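Local coordinates for protein MmeI (Methylophilus methylotrophus, PDB 5HR4) that is a type IIL restriction-modification enzyme that binds DNA and probably methylates adenine at N6 with S-adenosyl-L-methionine as methyl donor, at residues A305-N310 against E413-P418; G312-S317 against G576-H581. One frame throughout, in Å; residues are numbered along the deposited sequence.

Contact 1: residues A305-N310 against E413-P418; sequences AKKRRN and EIEEFP. With SFG (sinefungin), chain H; nucleotides of chain B.
The end of the Lys-307 chain lies against OE1 of the Glu-415 carboxylate: NZ is 3.3 Å from that oxygen, a salt bridge whose hydrogen bond is weak, and CE lies beside it. Each side chain reaches toward the other. Lys-307 spans the gap because CG is anti to the backbone N (chi1 -160°) and the chain stays extended to NZ, whereas Glu-415 folds at chi2 (-66°) to present OE1. Only 62 Å² is buried, all of it by this pair, and Lys-307 is exposed, so the bridge is a light surface link.

The two segments have separate work on their other faces. Arg-309, on the helix, grips the DNA: its NE donates to OP1 of DA7 of chain B at 2.8 Å, and NH2 adds a weaker bond to the same oxygen, while NH1 forms a salt bridge with another DNA phosphate. Glu-413 takes both ribose hydroxyls of sinefungin, with O2' giving to OE2 at 2.7 Å and O3' to OE1 at 3.0 Å. This is the familiar acidic residue ending the second strand of Rossmann-like methyltransferases. Its OE2 also receives the backbone N of Glu-415 from above the carboxylate plane, which ties the N-cap residue to the ribose site.

In the fold, the short helix 305-310 thus faces the turn where strand 409-413 passes into helix 416-440, with Phe-417 and Pro-418 packed on helix 292-301.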
loop_
_atom_site.group_PDB
_atom_site.type_symbol
_atom_site.label_atom_id
_atom_site.label_comp_id
_atom_site.label_asym_id
_atom_site.label_seq_id
_atom_site.Cartn_x
_atom_site.Cartn_y
_atom_site.Cartn_z
ATOM N N ALA A 305 -10.878 1.466 -12.953
ATOM C CA ALA A 305 -9.464 1.277 -12.650
ATOM C C ALA A 305 -8.861 2.548 -12.065
ATOM O O ALA A 305 -8.126 2.497 -11.067
ATOM C CB ALA A 305 -8.710 0.852 -13.910
ATOM N N LYS A 306 -9.179 3.703 -12.664
ATOM C CA LYS A 306 -8.657 4.972 -12.171
ATOM C C LYS A 306 -9.168 5.268 -10.763
ATOM O O LYS A 306 -8.412 5.731 -9.897
ATOM C CB LYS A 306 -9.032 6.096 -13.143
ATOM N N LYS A 307 -10.446 4.984 -10.508
ATOM C CA LYS A 307 -10.996 5.132 -9.162
ATOM C C LYS A 307 -10.315 4.190 -8.174
ATOM O O LYS A 307 -9.769 4.629 -7.154
ATOM C CB LYS A 307 -12.503 4.879 -9.196
ATOM C CG LYS A 307 -13.260 5.439 -8.016
ATOM C CD LYS A 307 -14.721 5.548 -8.386
ATOM C CE LYS A 307 -15.492 6.361 -7.383
ATOM N NZ LYS A 307 -16.917 5.994 -7.519
ATOM N N ARG A 308 -10.355 2.880 -8.452
ATOM C CA ARG A 308 -9.682 1.897 -7.600
ATOM C C ARG A 308 -8.298 2.359 -7.197
ATOM O O ARG A 308 -7.910 2.261 -6.030
ATOM C CB ARG A 308 -9.574 0.545 -8.307
ATOM C CG ARG A 308 -10.732 -0.369 -8.039
ATOM C CD ARG A 308 -10.507 -1.764 -8.566
ATOM N NE ARG A 308 -9.309 -2.335 -7.999
ATOM C CZ ARG A 308 -9.024 -3.634 -8.038
ATOM N NH1 ARG A 308 -9.884 -4.483 -8.602
ATOM N NH2 ARG A 308 -7.892 -4.090 -7.495
ATOM N N ARG A 309 -7.539 2.884 -8.150
ATOM C CA ARG A 309 -6.183 3.289 -7.821
ATOM C C ARG A 309 -6.196 4.486 -6.876
ATOM O O ARG A 309 -5.527 4.480 -5.837
ATOM C CB ARG A 309 -5.408 3.585 -9.107
ATOM C CG ARG A 309 -4.077 4.241 -8.876
ATOM C CD ARG A 309 -3.183 4.078 -10.078
ATOM N NE ARG A 309 -1.948 4.825 -9.891
ATOM C CZ ARG A 309 -1.017 4.980 -10.826
ATOM N NH1 ARG A 309 -1.178 4.424 -12.027
ATOM N NH2 ARG A 309 0.077 5.694 -10.555
ATOM N N ASN A 310 -7.016 5.485 -7.183
ATOM C CA ASN A 310 -6.948 6.775 -6.506
ATOM C C ASN A 310 -7.577 6.771 -5.107
ATOM O O ASN A 310 -7.121 7.510 -4.227
ATOM C CB ASN A 310 -7.617 7.838 -7.382
ATOM C CG ASN A 310 -7.847 9.133 -6.636
ATOM O OD1 ASN A 310 -8.979 9.442 -6.222
ATOM N ND2 ASN A 310 -6.772 9.894 -6.436
ATOM N N GLU A 413 -15.467 5.310 6.264
ATOM C CA GLU A 413 -15.283 4.869 4.884
ATOM C C GLU A 413 -15.951 5.873 3.934
ATOM O O GLU A 413 -17.115 6.240 4.122
ATOM C CB GLU A 413 -15.847 3.449 4.721
ATOM C CG GLU A 413 -16.100 2.961 3.301
ATOM C CD GLU A 413 -14.855 3.007 2.391
ATOM O OE1 GLU A 413 -13.741 2.694 2.871
ATOM O OE2 GLU A 413 -14.994 3.364 1.187
ATOM N N ILE A 414 -15.219 6.323 2.915
ATOM C CA ILE A 414 -15.690 7.461 2.131
ATOM C C ILE A 414 -16.661 7.042 1.031
ATOM O O ILE A 414 -17.499 7.844 0.618
ATOM C CB ILE A 414 -14.498 8.248 1.561
ATOM C CG1 ILE A 414 -14.921 9.653 1.091
ATOM C CG2 ILE A 414 -13.844 7.497 0.412
ATOM C CD1 ILE A 414 -13.718 10.568 0.800
ATOM N N GLU A 415 -16.576 5.813 0.530
ATOM C CA GLU A 415 -17.515 5.330 -0.473
ATOM C C GLU A 415 -18.661 4.604 0.217
ATOM O O GLU A 415 -18.444 3.814 1.136
ATOM C CB GLU A 415 -16.826 4.395 -1.467
ATOM C CG GLU A 415 -15.817 5.063 -2.396
ATOM C CD GLU A 415 -16.439 6.072 -3.393
ATOM O OE1 GLU A 415 -17.310 5.685 -4.215
ATOM O OE2 GLU A 415 -16.041 7.260 -3.361
ATOM N N GLU A 416 -19.892 4.881 -0.212
ATOM C CA GLU A 416 -21.008 4.317 0.537
ATOM C C GLU A 416 -21.089 2.807 0.374
ATOM O O GLU A 416 -21.488 2.102 1.312
ATOM C CB GLU A 416 -22.336 4.964 0.134
ATOM C CG GLU A 416 -23.547 4.140 0.556
ATOM C CD GLU A 416 -24.787 4.960 0.780
ATOM O OE1 GLU A 416 -24.838 6.107 0.285
ATOM O OE2 GLU A 416 -25.714 4.458 1.456
ATOM N N PHE A 417 -20.731 2.281 -0.792
ATOM C CA PHE A 417 -20.965 0.856 -1.000
ATOM C C PHE A 417 -20.112 0.015 -0.052
ATOM O O PHE A 417 -20.685 -0.796 0.700
ATOM C CB PHE A 417 -20.770 0.502 -2.474
ATOM C CG PHE A 417 -21.146 -0.905 -2.792
ATOM C CD1 PHE A 417 -22.412 -1.373 -2.514
ATOM C CD2 PHE A 417 -20.223 -1.769 -3.335
ATOM C CE1 PHE A 417 -22.753 -2.682 -2.798
ATOM C CE2 PHE A 417 -20.550 -3.073 -3.618
ATOM C CZ PHE A 417 -21.810 -3.533 -3.352
ATOM N N PRO A 418 -18.786 0.183 0.026
ATOM C CA PRO A 418 -18.045 -0.538 1.071
ATOM C C PRO A 418 -18.529 -0.210 2.474
ATOM O O PRO A 418 -18.502 -1.083 3.364
ATOM C CB PRO A 418 -16.591 -0.093 0.850
ATOM C CG PRO A 418 -16.684 1.182 0.032
ATOM C CD PRO A 418 -17.904 1.027 -0.804
HETATM N N SFG H . -9.045 -2.507 4.623
HETATM C CA SFG H . -10.134 -2.499 3.669
HETATM C C SFG H . -10.454 -3.946 3.344
HETATM O O SFG H . -9.778 -4.846 3.889
HETATM O OXT SFG H . -11.380 -4.251 2.555
HETATM C CB SFG H . -9.723 -1.756 2.403
HETATM C CG SFG H . -9.249 -0.368 2.807
HETATM C CD SFG H . -8.605 0.228 1.575
HETATM N NE SFG H . -7.255 -0.298 1.512
HETATM C "C5'" SFG H . -8.603 1.764 1.617
HETATM C "C4'" SFG H . -10.018 2.405 1.825
HETATM O "O4'" SFG H . -9.868 3.644 2.199
HETATM C "C3'" SFG H . -10.856 2.510 0.539
HETATM O "O3'" SFG H . -11.924 1.690 0.682
HETATM C "C2'" SFG H . -11.272 4.005 0.411
HETATM O "O2'" SFG H . -12.701 4.149 0.012
HETATM C "C1'" SFG H . -11.119 4.472 1.608
HETATM N N9 SFG H . -10.697 5.837 1.645
HETATM C C8 SFG H . -9.850 6.462 0.832
HETATM N N7 SFG H . -9.706 7.718 1.262
HETATM C C5 SFG H . -10.464 7.862 2.348
HETATM C C6 SFG H . -10.681 8.950 3.158
HETATM N N6 SFG H . -10.170 10.298 3.137
HETATM N N1 SFG H . -11.493 8.868 4.205
HETATM C C2 SFG H . -12.109 7.691 4.469
HETATM N N3 SFG H . -11.899 6.616 3.665
HETATM C C4 SFG H . -11.072 6.702 2.599
ATOM P P DC B 8 -0.767 0.060 -8.747
ATOM O OP1 DC B 8 -1.956 0.783 -9.222
ATOM O OP2 DC B 8 -0.801 -1.418 -8.796
ATOM O "O5'" DC B 8 0.529 0.548 -9.542
ATOM C "C5'" DC B 8 1.244 1.709 -9.132
ATOM C "C4'" DC B 8 2.047 2.260 -10.295
ATOM O "O4'" DC B 8 3.460 1.918 -10.145
ATOM C "C3'" DC B 8 1.630 1.731 -11.663
ATOM O "O3'" DC B 8 1.767 2.776 -12.623
ATOM C "C2'" DC B 8 2.640 0.605 -11.901
ATOM C "C1'" DC B 8 3.903 1.200 -11.276
ATOM N N1 DC B 8 4.907 0.174 -10.807
ATOM C C2 DC B 8 6.182 0.104 -11.395
ATOM O O2 DC B 8 6.474 0.878 -12.298
ATOM N N3 DC B 8 7.062 -0.815 -10.949
ATOM C C4 DC B 8 6.720 -1.642 -9.959
ATOM N N4 DC B 8 7.623 -2.528 -9.549
ATOM C C5 DC B 8 5.431 -1.587 -9.341
ATOM C C6 DC B 8 4.567 -0.673 -9.792
ATOM P P DA B 7 0.924 5.133 -6.810
ATOM O OP1 DA B 7 -0.224 5.272 -7.749
ATOM O OP2 DA B 7 1.024 6.046 -5.646
ATOM O "O5'" DA B 7 1.008 3.616 -6.362
ATOM C "C5'" DA B 7 0.464 3.173 -5.186
ATOM C "C4'" DA B 7 0.128 1.728 -5.383
ATOM O "O4'" DA B 7 -0.434 1.184 -4.191
ATOM C "C3'" DA B 7 -0.866 1.456 -6.499
ATOM O "O3'" DA B 7 -0.407 0.332 -7.203
ATOM C "C2'" DA B 7 -2.172 1.175 -5.751
ATOM C "C1'" DA B 7 -1.664 0.554 -4.463
ATOM N N9 DA B 7 -2.479 0.808 -3.282
ATOM C C8 DA B 7 -3.068 1.979 -2.938
ATOM N N7 DA B 7 -3.666 1.944 -1.785
ATOM C C5 DA B 7 -3.429 0.660 -1.319
ATOM C C6 DA B 7 -3.793 -0.013 -0.123
ATOM N N6 DA B 7 -4.520 0.544 0.848
ATOM N N1 DA B 7 -3.390 -1.290 0.025
ATOM C C2 DA B 7 -2.671 -1.847 -0.947
ATOM N N3 DA B 7 -2.261 -1.311 -2.102
ATOM C C4 DA B 7 -2.682 -0.044 -2.224
#

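Contact 2: residues G312-S317 against G576-H581; sequences GAHYTS and GVAAVH. With SFG (sinefungin), chain H; nucleotides of chain B.
His-314 and Ala-578 meet in the cleft that holds sinefungin and DNA in a Rossmann-like domain, probably an adenine methyltransferase, where the sequence of 312-317 fits motif X of the gamma class. The nonpolar contact is a CH-pi interaction: Ala-578 CB sits over one face of the His-314 imidazole, 3.7 Å from its centroid and 16° off the ring normal. With CG beside the backbone N (chi1 -73°), the His-314 ring is carried toward the 576-581 loop, and ND1 also approaches N9 of DA7 of chain B obliquely. Val-580 CG1 touches the DA7 base at N3. Were His-314 replaced by an alanine, the Ala-578 methyl would probably lose the ring face it rests on and a gap would be likely to open beside DA7 of chain B.

Backbone geometry shapes the sinefungin side. Gly-312 ends the preceding helix in a Schellman motif, and Ala-313 centres an inverse gamma turn closed by His-314 N on Gly-312 O. Two carbonyls here accept from the ligand: sinefungin NE donates to His-314 O at 3.0 Å and, weakly, to Gly-312 O. Farther along, Thr-316 N binds sinefungin O at 2.9 Å and nearly straight (161°), while the ligand N makes a weak bond to Thr-316 OG1.

Polar contact to DNA comes from the second loop, where Ala-579 N donates to OP2 of DC8 of chain B at 2.8 Å. Consistent with an adenine brought to the cofactor site for transfer, N6 of DA7 lies 2.9 Å from sinefungin NE.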
loop_
_atom_site.group_PDB
_atom_site.type_symbol
_atom_site.label_atom_id
_atom_site.label_comp_id
_atom_site.label_asym_id
_atom_site.label_seq_id
_atom_site.Cartn_x
_atom_site.Cartn_y
_atom_site.Cartn_z
ATOM N N GLY A 312 -7.266 4.187 -3.376
ATOM C CA GLY A 312 -6.606 3.047 -2.786
ATOM C C GLY A 312 -7.549 1.921 -2.423
ATOM O O GLY A 312 -7.404 1.329 -1.343
ATOM N N ALA A 313 -8.509 1.595 -3.302
ATOM C CA ALA A 313 -9.573 0.646 -2.940
ATOM C C ALA A 313 -9.126 -0.811 -3.128
ATOM O O ALA A 313 -9.605 -1.556 -3.988
ATOM C CB ALA A 313 -10.830 0.940 -3.734
ATOM N N HIS A 314 -8.225 -1.239 -2.256
ATOM C CA HIS A 314 -7.638 -2.570 -2.347
ATOM C C HIS A 314 -7.887 -3.303 -1.047
ATOM O O HIS A 314 -7.439 -2.851 0.009
ATOM C CB HIS A 314 -6.153 -2.471 -2.658
ATOM C CG HIS A 314 -5.896 -2.056 -4.068
ATOM N ND1 HIS A 314 -5.314 -0.854 -4.401
ATOM C CD2 HIS A 314 -6.206 -2.667 -5.235
ATOM C CE1 HIS A 314 -5.237 -0.762 -5.715
ATOM N NE2 HIS A 314 -5.768 -1.851 -6.243
ATOM N N TYR A 315 -8.639 -4.397 -1.118
ATOM C CA TYR A 315 -9.029 -5.079 0.096
ATOM C C TYR A 315 -7.834 -5.829 0.675
ATOM O O TYR A 315 -6.933 -6.267 -0.050
ATOM C CB TYR A 315 -10.199 -6.019 -0.182
ATOM C CG TYR A 315 -9.832 -7.462 -0.421
ATOM C CD1 TYR A 315 -9.578 -8.320 0.649
ATOM C CD2 TYR A 315 -9.780 -7.979 -1.702
ATOM C CE1 TYR A 315 -9.243 -9.634 0.453
ATOM C CE2 TYR A 315 -9.460 -9.295 -1.919
ATOM C CZ TYR A 315 -9.181 -10.130 -0.833
ATOM O OH TYR A 315 -8.834 -11.465 -1.023
ATOM N N THR A 316 -7.846 -5.988 1.998
ATOM C CA THR A 316 -6.735 -6.571 2.735
ATOM C C THR A 316 -6.996 -8.044 3.025
ATOM O O THR A 316 -8.038 -8.397 3.581
ATOM C CB THR A 316 -6.486 -5.809 4.037
ATOM O OG1 THR A 316 -6.437 -4.400 3.761
ATOM C CG2 THR A 316 -5.163 -6.231 4.635
ATOM N N SER A 317 -6.034 -8.887 2.654
ATOM C CA SER A 317 -6.133 -10.334 2.828
ATOM C C SER A 317 -6.399 -10.698 4.280
ATOM O O SER A 317 -5.965 -10.009 5.208
ATOM C CB SER A 317 -4.839 -11.032 2.367
ATOM N N GLY A 576 -6.950 -8.160 -10.515
ATOM C CA GLY A 576 -6.153 -6.954 -10.585
ATOM C C GLY A 576 -5.372 -6.600 -9.338
ATOM O O GLY A 576 -5.487 -5.480 -8.841
ATOM N N VAL A 577 -4.553 -7.525 -8.835
ATOM C CA VAL A 577 -3.774 -7.239 -7.641
ATOM C C VAL A 577 -2.851 -6.056 -7.881
ATOM O O VAL A 577 -2.148 -5.997 -8.899
ATOM C CB VAL A 577 -2.974 -8.476 -7.223
ATOM C CG1 VAL A 577 -2.000 -8.096 -6.128
ATOM C CG2 VAL A 577 -3.924 -9.566 -6.774
ATOM N N ALA A 578 -2.823 -5.124 -6.927
ATOM C CA ALA A 578 -1.945 -3.966 -7.035
ATOM C C ALA A 578 -0.485 -4.377 -6.866
ATOM O O ALA A 578 -0.162 -5.407 -6.279
ATOM C CB ALA A 578 -2.312 -2.898 -6.003
ATOM N N ALA A 579 0.400 -3.556 -7.416
ATOM C CA ALA A 579 1.840 -3.791 -7.401
ATOM C C ALA A 579 2.463 -2.738 -6.496
ATOM O O ALA A 579 2.787 -1.635 -6.929
ATOM C CB ALA A 579 2.409 -3.722 -8.791
ATOM N N VAL A 580 2.608 -3.081 -5.226
ATOM C CA VAL A 580 3.165 -2.178 -4.231
ATOM C C VAL A 580 3.787 -3.053 -3.149
ATOM O O VAL A 580 3.406 -4.215 -2.975
ATOM C CB VAL A 580 2.067 -1.215 -3.689
ATOM C CG1 VAL A 580 0.881 -1.987 -3.153
ATOM C CG2 VAL A 580 2.607 -0.229 -2.648
ATOM N N HIS A 581 4.793 -2.506 -2.465
ATOM C CA HIS A 581 5.459 -3.150 -1.346
ATOM C C HIS A 581 5.061 -2.429 -0.062
ATOM O O HIS A 581 4.955 -1.200 -0.051
ATOM C CB HIS A 581 6.984 -3.128 -1.537
ATOM C CG HIS A 581 7.495 -4.156 -2.505
ATOM N ND1 HIS A 581 8.835 -4.464 -2.627
ATOM C CD2 HIS A 581 6.840 -4.957 -3.382
ATOM C CE1 HIS A 581 8.981 -5.415 -3.537
ATOM N NE2 HIS A 581 7.787 -5.730 -4.013
HETATM N N SFG H . -9.045 -2.507 4.623
HETATM C CA SFG H . -10.134 -2.499 3.669
HETATM C C SFG H . -10.454 -3.946 3.344
HETATM O O SFG H . -9.778 -4.846 3.889
HETATM O OXT SFG H . -11.380 -4.251 2.555
HETATM C CB SFG H . -9.723 -1.756 2.403
HETATM C CG SFG H . -9.249 -0.368 2.807
HETATM C CD SFG H . -8.605 0.228 1.575
HETATM N NE SFG H . -7.255 -0.298 1.512
HETATM C "C5'" SFG H . -8.603 1.764 1.617
HETATM C "C4'" SFG H . -10.018 2.405 1.825
HETATM O "O4'" SFG H . -9.868 3.644 2.199
HETATM C "C3'" SFG H . -10.856 2.510 0.539
HETATM O "O3'" SFG H . -11.924 1.690 0.682
HETATM C "C2'" SFG H . -11.272 4.005 0.411
HETATM O "O2'" SFG H . -12.701 4.149 0.012
HETATM C "C1'" SFG H . -11.119 4.472 1.608
HETATM N N9 SFG H . -10.697 5.837 1.645
HETATM C C8 SFG H . -9.850 6.462 0.832
HETATM N N7 SFG H . -9.706 7.718 1.262
HETATM C C5 SFG H . -10.464 7.862 2.348
HETATM C C6 SFG H . -10.681 8.950 3.158
HETATM N N6 SFG H . -10.170 10.298 3.137
HETATM N N1 SFG H . -11.493 8.868 4.205
HETATM C C2 SFG H . -12.109 7.691 4.469
HETATM N N3 SFG H . -11.899 6.616 3.665
HETATM C C4 SFG H . -11.072 6.702 2.599
ATOM P P DA B 7 0.924 5.133 -6.810
ATOM O OP1 DA B 7 -0.224 5.272 -7.749
ATOM O OP2 DA B 7 1.024 6.046 -5.646
ATOM O "O5'" DA B 7 1.008 3.616 -6.362
ATOM C "C5'" DA B 7 0.464 3.173 -5.186
ATOM C "C4'" DA B 7 0.128 1.728 -5.383
ATOM O "O4'" DA B 7 -0.434 1.184 -4.191
ATOM C "C3'" DA B 7 -0.866 1.456 -6.499
ATOM O "O3'" DA B 7 -0.407 0.332 -7.203
ATOM C "C2'" DA B 7 -2.172 1.175 -5.751
ATOM C "C1'" DA B 7 -1.664 0.554 -4.463
ATOM N N9 DA B 7 -2.479 0.808 -3.282
ATOM C C8 DA B 7 -3.068 1.979 -2.938
ATOM N N7 DA B 7 -3.666 1.944 -1.785
ATOM C C5 DA B 7 -3.429 0.660 -1.319
ATOM C C6 DA B 7 -3.793 -0.013 -0.123
ATOM N N6 DA B 7 -4.520 0.544 0.848
ATOM N N1 DA B 7 -3.390 -1.290 0.025
ATOM C C2 DA B 7 -2.671 -1.847 -0.947
ATOM N N3 DA B 7 -2.261 -1.311 -2.102
ATOM C C4 DA B 7 -2.682 -0.044 -2.224
ATOM P P DC B 8 -0.767 0.060 -8.747
ATOM O OP1 DC B 8 -1.956 0.783 -9.222
ATOM O OP2 DC B 8 -0.801 -1.418 -8.796
ATOM O "O5'" DC B 8 0.529 0.548 -9.542
ATOM C "C5'" DC B 8 1.244 1.709 -9.132
ATOM C "C4'" DC B 8 2.047 2.260 -10.295
ATOM O "O4'" DC B 8 3.460 1.918 -10.145
ATOM C "C3'" DC B 8 1.630 1.731 -11.663
ATOM O "O3'" DC B 8 1.767 2.776 -12.623
ATOM C "C2'" DC B 8 2.640 0.605 -11.901
ATOM C "C1'" DC B 8 3.903 1.200 -11.276
ATOM N N1 DC B 8 4.907 0.174 -10.807
ATOM C C2 DC B 8 6.182 0.104 -11.395
ATOM O O2 DC B 8 6.474 0.878 -12.298
ATOM N N3 DC B 8 7.062 -0.815 -10.949
ATOM C C4 DC B 8 6.720 -1.642 -9.959
ATOM N N4 DC B 8 7.623 -2.528 -9.549
ATOM C C5 DC B 8 5.431 -1.587 -9.341
ATOM C C6 DC B 8 4.567 -0.673 -9.792
#

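In the fold
Contacts 1 and 2 have centres about 12 Å apart and interleave along the chain: 305-310, 312-317, 413-418, then 576-581. The first two segments follow one another, as helix 305-310 and the loop leading to helix 318-340, and they touch directly where Arg-308 O lies 2.9 Å from Ala-313 N. The later two adjoin the large mixed sheet of the methyltransferase domain, one leaving strand 409-413 and the other entering strand 581-588. Both contacts reach sinefungin and both reach the DNA. The continuous 305-317 region therefore touches both sinefungin and DA7 of chain B, probably the target nucleotide, meeting the sheet's connections at two separate places.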